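Local coordinates for sister chromatid cohesion protein (Chaetomium thermophilum, PDB 5T8V) that probably binds chromatin and helps load the cohesin ring onto chromosomes, at residues A[1283-1288]-A[1381-1386]; A[1302-1307]-A[1375-1380]. All blocks are in the same frame, centred on the assembly; numbering follows the deposited sequence.

Contact 1: A[1283-1288]-A[1381-1386]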
loop_
_atom_site.group_PDB
_atom_site.type_symbol
_atom_site.label_atom_id
_atom_site.label_comp_id
_atom_site.label_asym_id
_atom_site.label_seq_id
_atom_site.Cartn_x
_atom_site.Cartn_y
_atom_site.Cartn_z
ATOM N N LEU A 1283 24.156 27.754 -4.360
ATOM C CA LEU A 1283 23.847 28.024 -2.960
ATOM C C LEU A 1283 22.353 27.899 -2.694
ATOM O O LEU A 1283 21.943 27.458 -1.615
ATOM C CB LEU A 1283 24.339 29.416 -2.568
ATOM C CG LEU A 1283 25.848 29.649 -2.653
ATOM C CD1 LEU A 1283 26.169 31.119 -2.426
ATOM C CD2 LEU A 1283 26.597 28.775 -1.660
ATOM N N ALA A 1284 21.524 28.286 -3.667
ATOM C CA ALA A 1284 20.077 28.208 -3.482
ATOM C C ALA A 1284 19.648 26.825 -3.003
ATOM O O ALA A 1284 18.845 26.698 -2.071
ATOM C CB ALA A 1284 19.365 28.567 -4.787
ATOM N N PHE A 1285 20.178 25.775 -3.626
ATOM C CA PHE A 1285 19.810 24.400 -3.312
ATOM C C PHE A 1285 21.079 23.598 -3.082
ATOM O O PHE A 1285 21.992 23.638 -3.910
ATOM C CB PHE A 1285 18.988 23.784 -4.447
ATOM C CG PHE A 1285 18.273 24.801 -5.297
ATOM C CD1 PHE A 1285 17.000 25.237 -4.961
ATOM C CD2 PHE A 1285 18.878 25.326 -6.427
ATOM C CE1 PHE A 1285 16.345 26.174 -5.742
ATOM C CE2 PHE A 1285 18.228 26.263 -7.210
ATOM C CZ PHE A 1285 16.960 26.687 -6.867
ATOM N N PHE A 1286 21.141 22.872 -1.965
ATOM C CA PHE A 1286 22.355 22.132 -1.637
ATOM C C PHE A 1286 22.115 20.949 -0.707
ATOM O O PHE A 1286 23.005 20.110 -0.531
ATOM C CB PHE A 1286 23.381 23.072 -0.986
ATOM C CG PHE A 1286 24.575 23.396 -1.853
ATOM C CD1 PHE A 1286 25.131 22.450 -2.700
ATOM C CD2 PHE A 1286 25.148 24.657 -1.803
ATOM C CE1 PHE A 1286 26.227 22.761 -3.487
ATOM C CE2 PHE A 1286 26.244 24.970 -2.585
ATOM C CZ PHE A 1286 26.784 24.020 -3.427
ATOM N N GLU A 1287 20.932 20.862 -0.100
ATOM C CA GLU A 1287 20.651 19.842 0.907
ATOM C C GLU A 1287 21.654 19.937 2.058
ATOM O O GLU A 1287 22.416 19.009 2.342
ATOM C CB GLU A 1287 20.653 18.437 0.287
ATOM C CG GLU A 1287 19.359 18.046 -0.410
ATOM C CD GLU A 1287 18.201 17.877 0.557
ATOM O OE1 GLU A 1287 17.696 18.896 1.075
ATOM O OE2 GLU A 1287 17.800 16.720 0.807
ATOM N N TYR A 1288 21.644 21.092 2.718
ATOM C CA TYR A 1288 22.511 21.306 3.868
ATOM C C TYR A 1288 22.135 20.344 4.990
ATOM O O TYR A 1288 20.967 19.989 5.168
ATOM C CB TYR A 1288 22.407 22.755 4.348
ATOM C CG TYR A 1288 22.706 23.776 3.271
ATOM C CD1 TYR A 1288 24.002 24.222 3.050
ATOM C CD2 TYR A 1288 21.691 24.294 2.476
ATOM C CE1 TYR A 1288 24.280 25.154 2.067
ATOM C CE2 TYR A 1288 21.958 25.225 1.491
ATOM C CZ TYR A 1288 23.253 25.653 1.291
ATOM O OH TYR A 1288 23.524 26.580 0.310
ATOM N N ARG A 1381 19.801 34.703 -0.496
ATOM C CA ARG A 1381 19.866 34.816 0.956
ATOM C C ARG A 1381 18.472 34.770 1.565
ATOM O O ARG A 1381 18.182 33.932 2.426
ATOM C CB ARG A 1381 20.593 36.107 1.343
ATOM C CG ARG A 1381 20.611 36.407 2.835
ATOM C CD ARG A 1381 19.485 37.355 3.233
ATOM N NE ARG A 1381 19.537 37.711 4.647
ATOM C CZ ARG A 1381 18.574 38.369 5.286
ATOM N NH1 ARG A 1381 17.476 38.743 4.641
ATOM N NH2 ARG A 1381 18.706 38.650 6.574
ATOM N N THR A 1382 17.588 35.666 1.125
ATOM C CA THR A 1382 16.214 35.649 1.616
ATOM C C THR A 1382 15.559 34.301 1.349
ATOM O O THR A 1382 14.844 33.766 2.208
ATOM C CB THR A 1382 15.404 36.771 0.964
ATOM O OG1 THR A 1382 15.364 36.574 -0.454
ATOM C CG2 THR A 1382 16.020 38.130 1.270
ATOM N N TYR A 1383 15.796 33.732 0.164
ATOM C CA TYR A 1383 15.217 32.432 -0.154
ATOM C C TYR A 1383 15.635 31.376 0.862
ATOM O O TYR A 1383 14.843 30.496 1.213
ATOM C CB TYR A 1383 15.622 32.002 -1.562
ATOM C CG TYR A 1383 15.242 30.575 -1.882
ATOM C CD1 TYR A 1383 13.921 30.226 -2.133
ATOM C CD2 TYR A 1383 16.203 29.574 -1.929
ATOM C CE1 TYR A 1383 13.568 28.921 -2.424
ATOM C CE2 TYR A 1383 15.861 28.267 -2.220
ATOM C CZ TYR A 1383 14.542 27.945 -2.467
ATOM O OH TYR A 1383 14.196 26.644 -2.755
ATOM N N LEU A 1384 16.878 31.443 1.344
ATOM C CA LEU A 1384 17.331 30.490 2.352
ATOM C C LEU A 1384 16.733 30.808 3.717
ATOM O O LEU A 1384 16.307 29.901 4.442
ATOM C CB LEU A 1384 18.858 30.488 2.430
ATOM C CG LEU A 1384 19.642 30.019 1.200
ATOM C CD1 LEU A 1384 21.130 29.971 1.519
ATOM C CD2 LEU A 1384 19.159 28.665 0.701
ATOM N N ARG A 1385 16.696 32.090 4.086
ATOM C CA ARG A 1385 16.144 32.476 5.380
ATOM C C ARG A 1385 14.699 32.016 5.518
ATOM O O ARG A 1385 14.281 31.573 6.594
ATOM C CB ARG A 1385 16.246 33.990 5.561
ATOM C CG ARG A 1385 17.667 34.533 5.483
ATOM C CD ARG A 1385 18.450 34.273 6.757
ATOM N NE ARG A 1385 18.115 35.226 7.812
ATOM C CZ ARG A 1385 18.735 35.293 8.987
ATOM N NH1 ARG A 1385 18.361 36.197 9.882
ATOM N NH2 ARG A 1385 19.730 34.461 9.268
ATOM N N ARG A 1386 13.919 32.109 4.438
ATOM C CA ARG A 1386 12.537 31.647 4.488
ATOM C C ARG A 1386 12.427 30.147 4.243
ATOM O O ARG A 1386 11.479 29.515 4.721
ATOM C CB ARG A 1386 11.688 32.407 3.467
ATOM C CG ARG A 1386 10.218 32.002 3.473
ATOM C CD ARG A 1386 9.291 33.207 3.551
ATOM N NE ARG A 1386 7.911 32.811 3.820
ATOM C CZ ARG A 1386 6.906 33.662 4.009
ATOM N NH1 ARG A 1386 7.117 34.971 3.963
ATOM N NH2 ARG A 1386 5.686 33.202 4.249
#
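Leu-1283 meets helix 1364-1387 through its carbonyl oxygen: methyl CD2 of Leu-1384 lies 3.8 Å from Leu-1283 O. That oxygen already accepts a hydrogen bond of 2.6 Å from Tyr-1288 OH, which arrives in the carbonyl plane on a lone pair, at a C=O...O angle of 124°, and joins Tyr-1288 back to Leu-1283. One residue on, Ala-1284 O sits 3.4 Å from Leu-1384 CD2, and also 3.4 Å from Tyr-1383 CE2, near the plane of that ring at its edge. Phe-1285 follows, with Ala-1284 CB over the centre of one face of its ring. Its CE1 approaches Tyr-1383 OH at 3.7 Å, and the two ring planes lie 69° apart in an oblique pairing. A chi1 of 171° sets Tyr-1383 CG anti to the backbone N, from where the ring runs on to Phe-1285. An alanine in this tyrosine's place would probably open a gap beside Phe-1285 and leave Ala-1284 O without its aromatic neighbour. Beyond Phe-1285 the chain turns until Tyr-1288 brings its OH 4.3 Å from Leu-1384 CD1. Val-1298 of helix 1291-1319 also touches Leu-1384, while Trp-1425 of helix 1422-1431 touches Phe-1285. Here the stretch where helix 1271-1284 gives way to loop packs against a neighbouring helix, part of the helical, HEAT-repeat C-terminal region of this cohesin loader.

Contact 2: A[1302-1307]-A[1375-1380]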
loop_
_atom_site.group_PDB
_atom_site.type_symbol
_atom_site.label_atom_id
_atom_site.label_comp_id
_atom_site.label_asym_id
_atom_site.label_seq_id
_atom_site.Cartn_x
_atom_site.Cartn_y
_atom_site.Cartn_z
ATOM N N GLU A 1302 25.662 37.903 3.863
ATOM C CA GLU A 1302 25.331 39.215 4.409
ATOM C C GLU A 1302 26.587 40.053 4.622
ATOM O O GLU A 1302 26.590 41.261 4.357
ATOM C CB GLU A 1302 24.564 39.058 5.723
ATOM C CG GLU A 1302 23.192 38.423 5.575
ATOM C CD GLU A 1302 22.547 38.115 6.914
ATOM O OE1 GLU A 1302 23.178 38.389 7.956
ATOM O OE2 GLU A 1302 21.410 37.598 6.924
ATOM N N ARG A 1303 27.663 39.428 5.104
ATOM C CA ARG A 1303 28.908 40.155 5.325
ATOM C C ARG A 1303 29.457 40.707 4.015
ATOM O O ARG A 1303 29.819 41.887 3.924
ATOM C CB ARG A 1303 29.926 39.235 6.006
ATOM C CG ARG A 1303 31.224 39.918 6.411
ATOM C CD ARG A 1303 32.007 39.092 7.428
ATOM N NE ARG A 1303 32.263 37.727 6.964
ATOM C CZ ARG A 1303 31.574 36.648 7.332
ATOM N NH1 ARG A 1303 30.565 36.741 8.191
ATOM N NH2 ARG A 1303 31.902 35.460 6.842
ATOM N N LEU A 1304 29.514 39.868 2.978
ATOM C CA LEU A 1304 30.001 40.319 1.679
ATOM C C LEU A 1304 29.129 41.436 1.121
ATOM O O LEU A 1304 29.629 42.498 0.731
ATOM C CB LEU A 1304 30.048 39.141 0.702
ATOM C CG LEU A 1304 30.223 39.495 -0.779
ATOM C CD1 LEU A 1304 31.482 40.325 -1.004
ATOM C CD2 LEU A 1304 30.252 38.232 -1.624
ATOM N N VAL A 1305 27.814 41.209 1.067
ATOM C CA VAL A 1305 26.906 42.205 0.508
ATOM C C VAL A 1305 27.052 43.533 1.240
ATOM O O VAL A 1305 27.106 44.599 0.616
ATOM C CB VAL A 1305 25.457 41.680 0.553
ATOM C CG1 VAL A 1305 24.463 42.775 0.199
ATOM C CG2 VAL A 1305 25.297 40.498 -0.394
ATOM N N ALA A 1306 27.122 43.491 2.573
ATOM C CA ALA A 1306 27.250 44.717 3.351
ATOM C C ALA A 1306 28.631 45.348 3.221
ATOM O O ALA A 1306 28.781 46.541 3.504
ATOM C CB ALA A 1306 26.944 44.440 4.823
ATOM N N SER A 1307 29.639 44.582 2.803
ATOM C CA SER A 1307 30.987 45.118 2.644
ATOM C C SER A 1307 31.184 45.779 1.283
ATOM O O SER A 1307 31.578 46.948 1.209
ATOM C CB SER A 1307 32.019 44.004 2.847
ATOM O OG SER A 1307 31.992 43.519 4.180
ATOM N N LEU A 1375 22.303 41.828 -5.885
ATOM C CA LEU A 1375 20.871 41.549 -5.820
ATOM C C LEU A 1375 20.599 40.052 -5.885
ATOM O O LEU A 1375 19.691 39.548 -5.213
ATOM C CB LEU A 1375 20.134 42.276 -6.945
ATOM C CG LEU A 1375 19.975 43.789 -6.778
ATOM C CD1 LEU A 1375 20.883 44.529 -7.728
ATOM C CD2 LEU A 1375 18.534 44.211 -6.987
ATOM N N ALA A 1376 21.374 39.322 -6.689
ATOM C CA ALA A 1376 21.216 37.873 -6.753
ATOM C C ALA A 1376 21.622 37.222 -5.435
ATOM O O ALA A 1376 20.901 36.368 -4.902
ATOM C CB ALA A 1376 22.037 37.311 -7.913
ATOM N N ILE A 1377 22.779 37.619 -4.895
ATOM C CA ILE A 1377 23.222 37.098 -3.603
ATOM C C ILE A 1377 22.122 37.268 -2.566
ATOM O O ILE A 1377 21.721 36.310 -1.896
ATOM C CB ILE A 1377 24.520 37.797 -3.154
ATOM C CG1 ILE A 1377 25.672 37.463 -4.103
ATOM C CG2 ILE A 1377 24.890 37.379 -1.729
ATOM C CD1 ILE A 1377 26.901 38.326 -3.888
ATOM N N TRP A 1378 21.620 38.496 -2.416
ATOM C CA TRP A 1378 20.597 38.752 -1.410
ATOM C C TRP A 1378 19.310 37.998 -1.714
ATOM O O TRP A 1378 18.609 37.574 -0.789
ATOM C CB TRP A 1378 20.315 40.251 -1.310
ATOM C CG TRP A 1378 19.389 40.586 -0.186
ATOM C CD1 TRP A 1378 18.041 40.778 -0.263
ATOM C CD2 TRP A 1378 19.742 40.754 1.191
ATOM N NE1 TRP A 1378 17.533 41.062 0.981
ATOM C CE2 TRP A 1378 18.557 41.053 1.891
ATOM C CE3 TRP A 1378 20.946 40.684 1.900
ATOM C CZ2 TRP A 1378 18.540 41.284 3.265
ATOM C CZ3 TRP A 1378 20.927 40.912 3.264
ATOM C CH2 TRP A 1378 19.732 41.208 3.933
ATOM N N GLU A 1379 18.974 37.830 -2.995
ATOM C CA GLU A 1379 17.799 37.042 -3.352
ATOM C C GLU A 1379 17.918 35.624 -2.809
ATOM O O GLU A 1379 17.030 35.141 -2.094
ATOM C CB GLU A 1379 17.619 37.031 -4.871
ATOM C CG GLU A 1379 16.382 36.282 -5.354
ATOM C CD GLU A 1379 15.088 36.919 -4.879
ATOM O OE1 GLU A 1379 15.108 38.119 -4.530
ATOM O OE2 GLU A 1379 14.052 36.218 -4.854
ATOM N N VAL A 1380 19.021 34.943 -3.131
ATOM C CA VAL A 1380 19.239 33.600 -2.598
ATOM C C VAL A 1380 19.259 33.631 -1.076
ATOM O O VAL A 1380 18.793 32.697 -0.416
ATOM C CB VAL A 1380 20.540 33.003 -3.168
ATOM C CG1 VAL A 1380 20.853 31.660 -2.509
ATOM C CG2 VAL A 1380 20.427 32.836 -4.676
#
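Val-1305 and Ile-1377 meet through their CG2 methyls, 3.4 Å apart. The two side chains slide past one another in opposite directions, and Val-1305 CG2 also comes 3.9 Å from Ile-1377 CB, so this methyl lies against the branch point as well as the branch. Ile-1377 divides its two branches between two neighbours. CG2, anti to its backbone N, goes to Val-1305, while CD1, at the end of the other branch, reaches Leu-1304 CD2 at 4.0 Å, the leucine and isoleucine chains crossing at about a right angle. Ile-1377 is thus a bump received by two consecutive residues of the facing helix. On its other flank Val-1305 turns CG1 to the indole of Trp-1378, 4.4 Å from CE3, so the valine fits between Ile-1377 and Trp-1378. The tryptophan's CG stands anti to the backbone N (chi1 -173°). Farther along the indole, on its six-membered ring, CZ3 lies 4.1 Å from Glu-1302 CG. The methylene does the touching there, and the approach to the ring is oblique. The carboxylate beyond it has a stronger partner, since Glu-1302 OE2 forms a salt bridge with Arg-1381 NH2. Leu-1452 of helix 1439-1452 also touches Trp-1378. The short helix axes pass 10.1 Å apart at 149°, which makes the pair roughly antiparallel. Antiparallel helix pairs joined through apolar side chains are the building unit of HEAT repeats, and this packing is consistent with the HEAT-repeat architecture of the cohesin loader.

In the fold
Both contacts use helix 1364-1387, on adjoining stretches, and their centres lie about 13 Å apart. Its two partners, helices 1271-1284 and 1291-1319, follow each other in the chain. Contact 1 is the more buried, with five of its six touching residues enclosed, and combines backbone carbonyls with aromatic rings where a helix gives way to loop. Contact 2 has two buried residues among five; its centre is about 47 Å from the chain centre, against about 34 Å for contact 1, and it pairs two continuous helices through aliphatic branches and an indole. A salt bridge of 2.9 Å from Arg-1381 NH2 to Glu-1302 OE2 connects them, as does Val-1380 CG1, packed 3.6 Å from Ala-1284 N.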